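Local coordinates for protein antigen TpF1 (Treponema pallidum, PDB 2FJC) that forms a Dps-family mini-ferritin shell that binds iron and probably oxidises it, and may also play a structural part in the outer membrane, at residues R19-D24 / T115-T120; G26-K31 / S87-E92. All blocks are in the same frame, centred on the assembly; numbering follows the deposited sequence.

Contact 1: residues R19-D24 / T115-T120; sequences RQHVAD and TRFSQT
His21 and Gln20 of helix 8-38 meet Arg116, Phe117 and Thr120 of helix 99-127 in a buried helix-helix contact inside the ferritin-like four-helix bundle of this Dps-family subunit. The two short segments run nearly antiparallel, at 157°, with their axes 10.9 Å apart, and His21 buries more surface here than any other residue. Its CG stands beside the backbone N, anti to the carbonyl carbon, and the imidazole meets Phe117 with one face and Thr120 at its edge. Over that face lie CD1 and CE1 of Phe117, CD1 above the centre of the ring and CE1 at 3.3 Å from His21 CG. The ring planes are inclined at 49°, so the pair is oblique. Phe117 also packs on Ile139 and Leu143 of helix 130-154 and on Ile65 of helix 44-71. On the partly exposed flank, the extended side chain of Gln20 crosses the bent one of Arg116 at about a right angle, and Arg116 NE gives a weak hydrogen bond to Gln20 OE1, with an N-H...O angle of only 127°. Asp24 OD2 stays 5.0 Å from Arg116 NE; it bonds to Tyr112 OH, and OD1 of Asp24 to Gly88 N and Ser87 OG. At the edge of the imidazole, His21 NE2 and Thr120 OG1 meet tip to tip at 2.6 Å in a hydrogen bond that either may donate.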
ATOM      1  N   ARG B  19     -27.908  14.076 -22.347  1.00 35.80           N
ATOM      2  CA  ARG B  19     -28.829  12.946 -22.359  1.00 37.33           C
ATOM      3  C   ARG B  19     -28.429  11.964 -23.438  1.00 36.96           C
ATOM      4  O   ARG B  19     -28.477  10.755 -23.238  1.00 37.47           O
ATOM      5  CB  ARG B  19     -30.270  13.412 -22.609  1.00 39.08           C
ATOM      6  CG  ARG B  19     -31.003  13.822 -21.335  1.00 45.22           C
ATOM      7  CD  ARG B  19     -32.304  14.552 -21.622  1.00 47.48           C
ATOM      8  NE  ARG B  19     -33.209  13.797 -22.490  1.00 52.55           N
ATOM      9  CZ  ARG B  19     -33.919  12.733 -22.111  1.00 54.37           C
ATOM     10  NH1 ARG B  19     -33.834  12.275 -20.866  1.00 55.10           N
ATOM     11  NH2 ARG B  19     -34.735  12.138 -22.977  1.00 56.26           N
ATOM     12  N   GLN B  20     -28.029  12.480 -24.590  1.00 37.21           N
ATOM     13  CA  GLN B  20     -27.623  11.606 -25.664  1.00 37.52           C
ATOM     14  C   GLN B  20     -26.302  10.915 -25.328  1.00 36.41           C
ATOM     15  O   GLN B  20     -26.118   9.740 -25.635  1.00 35.21           O
ATOM     16  CB  GLN B  20     -27.479  12.362 -26.979  1.00 40.13           C
ATOM     17  CG  GLN B  20     -27.021  11.428 -28.077  1.00 46.42           C
ATOM     18  CD  GLN B  20     -27.019  12.060 -29.437  1.00 51.83           C
ATOM     19  OE1 GLN B  20     -26.264  13.008 -29.695  1.00 53.58           O
ATOM     20  NE2 GLN B  20     -27.866  11.539 -30.331  1.00 52.63           N
ATOM     21  N   HIS B  21     -25.383  11.643 -24.703  1.00 35.03           N
ATOM     22  CA  HIS B  21     -24.101  11.049 -24.334  1.00 34.58           C
ATOM     23  C   HIS B  21     -24.312   9.857 -23.410  1.00 33.62           C
ATOM     24  O   HIS B  21     -23.693   8.811 -23.585  1.00 33.53           O
ATOM     25  CB  HIS B  21     -23.207  12.071 -23.635  1.00 34.14           C
ATOM     26  CG  HIS B  21     -22.858  13.244 -24.488  1.00 32.89           C
ATOM     27  ND1 HIS B  21     -22.783  13.161 -25.858  1.00 32.17           N
ATOM     28  CD2 HIS B  21     -22.510  14.510 -24.165  1.00 32.81           C
ATOM     29  CE1 HIS B  21     -22.397  14.326 -26.345  1.00 33.11           C
ATOM     30  NE2 HIS B  21     -22.222  15.161 -25.340  1.00 32.56           N
ATOM     31  N   VAL B  22     -25.189  10.022 -22.426  1.00 31.41           N
ATOM     32  CA  VAL B  22     -25.477   8.949 -21.489  1.00 30.63           C
ATOM     33  C   VAL B  22     -25.979   7.730 -22.253  1.00 30.98           C
ATOM     34  O   VAL B  22     -25.530   6.607 -22.022  1.00 31.98           O
ATOM     35  CB  VAL B  22     -26.539   9.381 -20.459  1.00 28.04           C
ATOM     36  CG1 VAL B  22     -26.972   8.194 -19.632  1.00 25.36           C
ATOM     37  CG2 VAL B  22     -25.968  10.469 -19.567  1.00 25.61           C
ATOM     38  N   ALA B  23     -26.905   7.965 -23.172  1.00 29.88           N
ATOM     39  CA  ALA B  23     -27.463   6.901 -23.974  1.00 30.30           C
ATOM     40  C   ALA B  23     -26.386   6.207 -24.813  1.00 30.31           C
ATOM     41  O   ALA B  23     -26.313   4.983 -24.842  1.00 29.49           O
ATOM     42  CB  ALA B  23     -28.555   7.451 -24.873  1.00 31.74           C
ATOM     43  N   ASP B  24     -25.547   6.988 -25.485  1.00 29.99           N
ATOM     44  CA  ASP B  24     -24.497   6.420 -26.314  1.00 29.92           C
ATOM     45  C   ASP B  24     -23.485   5.656 -25.480  1.00 31.05           C
ATOM     46  O   ASP B  24     -23.051   4.573 -25.871  1.00 32.65           O
ATOM     47  CB  ASP B  24     -23.787   7.513 -27.129  1.00 30.31           C
ATOM     48  CG  ASP B  24     -24.652   8.066 -28.266  1.00 31.17           C
ATOM     49  OD1 ASP B  24     -25.608   7.386 -28.693  1.00 30.92           O
ATOM     50  OD2 ASP B  24     -24.369   9.177 -28.753  1.00 30.82           O
ATOM     51  N   THR B 115     -16.688  13.465 -31.860  1.00 37.09           N
ATOM     52  CA  THR B 115     -17.282  14.594 -32.552  1.00 38.39           C
ATOM     53  C   THR B 115     -18.532  15.068 -31.789  1.00 38.31           C
ATOM     54  O   THR B 115     -18.791  16.268 -31.688  1.00 37.28           O
ATOM     55  CB  THR B 115     -17.642  14.243 -34.019  1.00 39.83           C
ATOM     56  OG1 THR B 115     -18.712  13.296 -34.041  1.00 45.29           O
ATOM     57  CG2 THR B 115     -16.444  13.645 -34.735  1.00 38.60           C
ATOM     58  N   ARG B 116     -19.293  14.134 -31.234  1.00 36.99           N
ATOM     59  CA  ARG B 116     -20.478  14.521 -30.488  1.00 39.32           C
ATOM     60  C   ARG B 116     -20.101  15.272 -29.210  1.00 38.09           C
ATOM     61  O   ARG B 116     -20.712  16.283 -28.878  1.00 36.57           O
ATOM     62  CB  ARG B 116     -21.342  13.300 -30.163  1.00 41.41           C
ATOM     63  CG  ARG B 116     -21.918  12.655 -31.416  1.00 46.75           C
ATOM     64  CD  ARG B 116     -23.405  12.383 -31.271  1.00 52.48           C
ATOM     65  NE  ARG B 116     -24.162  13.606 -31.027  1.00 55.13           N
ATOM     66  CZ  ARG B 116     -24.263  14.607 -31.896  1.00 57.30           C
ATOM     67  NH1 ARG B 116     -24.972  15.686 -31.588  1.00 57.57           N
ATOM     68  NH2 ARG B 116     -23.660  14.526 -33.076  1.00 58.23           N
ATOM     69  N   PHE B 117     -19.084  14.790 -28.504  1.00 37.73           N
ATOM     70  CA  PHE B 117     -18.641  15.446 -27.278  1.00 37.39           C
ATOM     71  C   PHE B 117     -18.082  16.829 -27.567  1.00 36.64           C
ATOM     72  O   PHE B 117     -18.273  17.756 -26.786  1.00 36.10           O
ATOM     73  CB  PHE B 117     -17.575  14.620 -26.554  1.00 37.23           C
ATOM     74  CG  PHE B 117     -18.126  13.459 -25.768  1.00 39.67           C
ATOM     75  CD1 PHE B 117     -19.138  13.646 -24.840  1.00 41.29           C
ATOM     76  CD2 PHE B 117     -17.614  12.182 -25.937  1.00 40.54           C
ATOM     77  CE1 PHE B 117     -19.628  12.579 -24.092  1.00 41.28           C
ATOM     78  CE2 PHE B 117     -18.099  11.114 -25.194  1.00 40.71           C
ATOM     79  CZ  PHE B 117     -19.110  11.315 -24.270  1.00 40.42           C
ATOM     80  N   SER B 118     -17.383  16.966 -28.689  1.00 36.31           N
ATOM     81  CA  SER B 118     -16.820  18.252 -29.065  1.00 35.27           C
ATOM     82  C   SER B 118     -17.912  19.308 -29.246  1.00 34.86           C
ATOM     83  O   SER B 118     -17.717  20.468 -28.900  1.00 33.04           O
ATOM     84  CB  SER B 118     -16.009  18.127 -30.351  1.00 33.58           C
ATOM     85  OG  SER B 118     -14.741  17.559 -30.100  1.00 32.54           O
ATOM     86  N   GLN B 119     -19.058  18.907 -29.783  1.00 33.99           N
ATOM     87  CA  GLN B 119     -20.142  19.857 -29.979  1.00 36.06           C
ATOM     88  C   GLN B 119     -20.597  20.365 -28.619  1.00 34.59           C
ATOM     89  O   GLN B 119     -20.868  21.552 -28.448  1.00 34.48           O
ATOM     90  CB  GLN B 119     -21.315  19.203 -30.710  1.00 36.27           C
ATOM     91  CG  GLN B 119     -20.914  18.536 -32.008  1.00 42.44           C
ATOM     92  CD  GLN B 119     -22.069  17.812 -32.672  1.00 46.02           C
ATOM     93  OE1 GLN B 119     -22.879  17.158 -32.004  1.00 46.35           O
ATOM     94  NE2 GLN B 119     -22.144  17.912 -33.995  1.00 47.31           N
ATOM     95  N   THR B 120     -20.667  19.457 -27.654  1.00 33.49           N
ATOM     96  CA  THR B 120     -21.088  19.812 -26.318  1.00 32.24           C
ATOM     97  C   THR B 120     -20.060  20.726 -25.659  1.00 32.39           C
ATOM     98  O   THR B 120     -20.423  21.697 -24.999  1.00 31.22           O
ATOM     99  CB  THR B 120     -21.276  18.569 -25.460  1.00 31.62           C
ATOM    100  OG1 THR B 120     -22.209  17.695 -26.101  1.00 33.01           O
ATOM    101  CG2 THR B 120     -21.814  18.947 -24.090  1.00 32.81           C
TER

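Contact 2: residues G26-K31 / S87-E92; sequences GVLYIK and SGIAEE
Val27, Leu28 and Lys31 on one side of helix 8-38 receive the irregular segment 87-92 that leaves helix 80-86. Van der Waals packing comes first. Val27 sets its CG2 methyl against a hydroxyl, 3.4 Å from Ser87 OG, while CG1, anti to the backbone N (chi1 171°), makes an apolar contact with Ile89 CG2 at 3.9 Å and also touches Glu91 CG. Ile89 reaches the next residue of the helix with its other branch, its CD1 lying 4.2 Å from Leu28 CG. The polar link across the contact belongs to Lys31, whose fully extended chain passes Ile89 and Glu92 CB and delivers NZ to Ala90 O at 2.7 Å, in the carbonyl plane with a C=O...N angle of 158°. The same ammonium group forms a salt bridge with Asp109 of helix 99-127. Glu92 turns its carboxylate to Arg105 and Tyr35, and Glu91 binds the backbone N of Met80 and Ala81 of a second subunit. Within the segment, Ser87 OG, also hydrogen-bonded to Asp24 OD1, accepts from Ile89 N at 3.0 Å, an ST turn just after the helix. The segment belongs to the long connection, with its short helix, between helices 44-71 and 99-127 of a Dps subunit.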
ATOM      1  N   GLY B  26     -24.024   4.295 -22.592  1.00 29.93           N
ATOM      2  CA  GLY B  26     -24.690   3.097 -22.113  1.00 29.99           C
ATOM      3  C   GLY B  26     -24.633   1.998 -23.155  1.00 31.04           C
ATOM      4  O   GLY B  26     -24.294   0.853 -22.854  1.00 30.54           O
ATOM      5  N   VAL B  27     -24.955   2.354 -24.394  1.00 31.13           N
ATOM      6  CA  VAL B  27     -24.939   1.396 -25.485  1.00 31.77           C
ATOM      7  C   VAL B  27     -23.518   0.884 -25.743  1.00 30.94           C
ATOM      8  O   VAL B  27     -23.308  -0.308 -25.942  1.00 31.00           O
ATOM      9  CB  VAL B  27     -25.514   2.029 -26.779  1.00 30.95           C
ATOM     10  CG1 VAL B  27     -25.289   1.106 -27.955  1.00 31.45           C
ATOM     11  CG2 VAL B  27     -27.012   2.285 -26.608  1.00 30.85           C
ATOM     12  N   LEU B  28     -22.545   1.787 -25.725  1.00 29.90           N
ATOM     13  CA  LEU B  28     -21.159   1.412 -25.963  1.00 29.40           C
ATOM     14  C   LEU B  28     -20.663   0.452 -24.889  1.00 29.53           C
ATOM     15  O   LEU B  28     -19.897  -0.471 -25.171  1.00 29.67           O
ATOM     16  CB  LEU B  28     -20.270   2.645 -25.945  1.00 29.44           C
ATOM     17  CG  LEU B  28     -19.192   2.733 -27.013  1.00 30.31           C
ATOM     18  CD1 LEU B  28     -18.155   3.721 -26.539  1.00 29.44           C
ATOM     19  CD2 LEU B  28     -18.574   1.376 -27.285  1.00 29.50           C
ATOM     20  N   TYR B  29     -21.090   0.697 -23.657  1.00 28.19           N
ATOM     21  CA  TYR B  29     -20.701  -0.117 -22.523  1.00 28.50           C
ATOM     22  C   TYR B  29     -20.972  -1.589 -22.786  1.00 29.95           C
ATOM     23  O   TYR B  29     -20.111  -2.445 -22.574  1.00 30.56           O
ATOM     24  CB  TYR B  29     -21.461   0.319 -21.275  1.00 27.12           C
ATOM     25  CG  TYR B  29     -21.100  -0.471 -20.038  1.00 26.90           C
ATOM     26  CD1 TYR B  29     -19.838  -0.359 -19.457  1.00 26.70           C
ATOM     27  CD2 TYR B  29     -22.024  -1.329 -19.442  1.00 28.65           C
ATOM     28  CE1 TYR B  29     -19.504  -1.081 -18.309  1.00 27.68           C
ATOM     29  CE2 TYR B  29     -21.706  -2.057 -18.295  1.00 27.60           C
ATOM     30  CZ  TYR B  29     -20.445  -1.930 -17.732  1.00 28.20           C
ATOM     31  OH  TYR B  29     -20.132  -2.656 -16.605  1.00 25.15           O
ATOM     32  N   ILE B  30     -22.175  -1.881 -23.255  1.00 29.55           N
ATOM     33  CA  ILE B  30     -22.542  -3.247 -23.532  1.00 30.93           C
ATOM     34  C   ILE B  30     -21.910  -3.754 -24.823  1.00 32.08           C
ATOM     35  O   ILE B  30     -21.545  -4.927 -24.925  1.00 32.22           O
ATOM     36  CB  ILE B  30     -24.066  -3.375 -23.553  1.00 30.59           C
ATOM     37  CG1 ILE B  30     -24.564  -3.260 -22.110  1.00 29.87           C
ATOM     38  CG2 ILE B  30     -24.495  -4.699 -24.181  1.00 25.73           C
ATOM     39  CD1 ILE B  30     -26.054  -3.260 -21.989  1.00 36.88           C
ATOM     40  N   LYS B  31     -21.748  -2.862 -25.791  1.00 31.04           N
ATOM     41  CA  LYS B  31     -21.147  -3.228 -27.057  1.00 31.23           C
ATOM     42  C   LYS B  31     -19.715  -3.680 -26.801  1.00 31.50           C
ATOM     43  O   LYS B  31     -19.241  -4.649 -27.393  1.00 32.62           O
ATOM     44  CB  LYS B  31     -21.178  -2.022 -27.997  1.00 32.01           C
ATOM     45  CG  LYS B  31     -20.869  -2.317 -29.448  1.00 32.53           C
ATOM     46  CD  LYS B  31     -21.219  -1.102 -30.315  1.00 32.68           C
ATOM     47  CE  LYS B  31     -20.882  -1.342 -31.778  1.00 33.73           C
ATOM     48  NZ  LYS B  31     -21.213  -0.168 -32.615  1.00 33.60           N
ATOM     49  N   SER B  87     -29.804   6.753 -28.428  1.00 35.67           N
ATOM     50  CA  SER B  87     -28.483   6.450 -28.951  1.00 35.82           C
ATOM     51  C   SER B  87     -28.285   6.502 -30.457  1.00 37.01           C
ATOM     52  O   SER B  87     -29.128   6.049 -31.228  1.00 37.25           O
ATOM     53  CB  SER B  87     -28.027   5.080 -28.453  1.00 34.37           C
ATOM     54  OG  SER B  87     -26.686   4.834 -28.831  1.00 33.02           O
ATOM     55  N   GLY B  88     -27.142   7.053 -30.855  1.00 36.93           N
ATOM     56  CA  GLY B  88     -26.793   7.135 -32.254  1.00 37.05           C
ATOM     57  C   GLY B  88     -25.789   6.037 -32.552  1.00 38.63           C
ATOM     58  O   GLY B  88     -25.210   5.986 -33.637  1.00 39.55           O
ATOM     59  N   ILE B  89     -25.572   5.157 -31.580  1.00 37.19           N
ATOM     60  CA  ILE B  89     -24.640   4.056 -31.752  1.00 37.23           C
ATOM     61  C   ILE B  89     -25.395   2.746 -31.944  1.00 37.26           C
ATOM     62  O   ILE B  89     -26.258   2.374 -31.143  1.00 36.45           O
ATOM     63  CB  ILE B  89     -23.694   3.918 -30.541  1.00 37.16           C
ATOM     64  CG1 ILE B  89     -22.760   5.126 -30.472  1.00 36.88           C
ATOM     65  CG2 ILE B  89     -22.879   2.644 -30.659  1.00 37.26           C
ATOM     66  CD1 ILE B  89     -21.796   5.084 -29.319  1.00 37.55           C
ATOM     67  N   ALA B  90     -25.062   2.049 -33.022  1.00 36.65           N
ATOM     68  CA  ALA B  90     -25.706   0.787 -33.324  1.00 36.53           C
ATOM     69  C   ALA B  90     -25.128  -0.316 -32.445  1.00 37.13           C
ATOM     70  O   ALA B  90     -23.917  -0.358 -32.190  1.00 35.52           O
ATOM     71  CB  ALA B  90     -25.501   0.446 -34.801  1.00 34.68           C
ATOM     72  N   GLU B  91     -25.997  -1.205 -31.978  1.00 37.65           N
ATOM     73  CA  GLU B  91     -25.561  -2.319 -31.152  1.00 39.41           C
ATOM     74  C   GLU B  91     -24.920  -3.387 -32.033  1.00 40.73           C
ATOM     75  O   GLU B  91     -25.236  -3.497 -33.213  1.00 41.22           O
ATOM     76  CB  GLU B  91     -26.746  -2.911 -30.386  1.00 38.67           C
ATOM     77  CG  GLU B  91     -27.360  -1.944 -29.388  1.00 38.24           C
ATOM     78  CD  GLU B  91     -28.129  -2.650 -28.294  1.00 38.57           C
ATOM     79  OE1 GLU B  91     -29.148  -3.302 -28.597  1.00 40.98           O
ATOM     80  OE2 GLU B  91     -27.709  -2.558 -27.123  1.00 38.23           O
ATOM     81  N   GLU B  92     -23.999  -4.155 -31.459  1.00 42.87           N
ATOM     82  CA  GLU B  92     -23.324  -5.217 -32.185  1.00 44.05           C
ATOM     83  C   GLU B  92     -24.229  -6.438 -32.137  1.00 45.99           C
ATOM     84  O   GLU B  92     -24.504  -6.976 -31.068  1.00 44.87           O
ATOM     85  CB  GLU B  92     -21.978  -5.541 -31.538  1.00 42.98           C
ATOM     86  CG  GLU B  92     -21.191  -6.576 -32.295  1.00 43.61           C
ATOM     87  CD  GLU B  92     -20.952  -6.171 -33.740  1.00 45.32           C
ATOM     88  OE1 GLU B  92     -20.103  -5.285 -33.983  1.00 43.38           O
ATOM     89  OE2 GLU B  92     -21.625  -6.730 -34.633  1.00 46.06           O
TER

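Both contacts use helix 8-38, at successive turns, and both are largely buried, their centres about 13 Å apart. Contact 1 lies between two long helices of the bundle and combines an oblique aromatic pair with side-chain hydrogen bonds; contact 2 lays a loop over the same helix, and combines branched aliphatic side chains with a lysine-to-carbonyl bond, near the interface with a second subunit. The bond across contact 2 ends on a backbone carbonyl, whereas those across contact 1 join side chains. Asp24 joins the two: its OD1 is 2.7 Å from Gly88 N and 2.8 Å from Ser87 OG, both probable hydrogen bonds, tying the start of the loop to the helix.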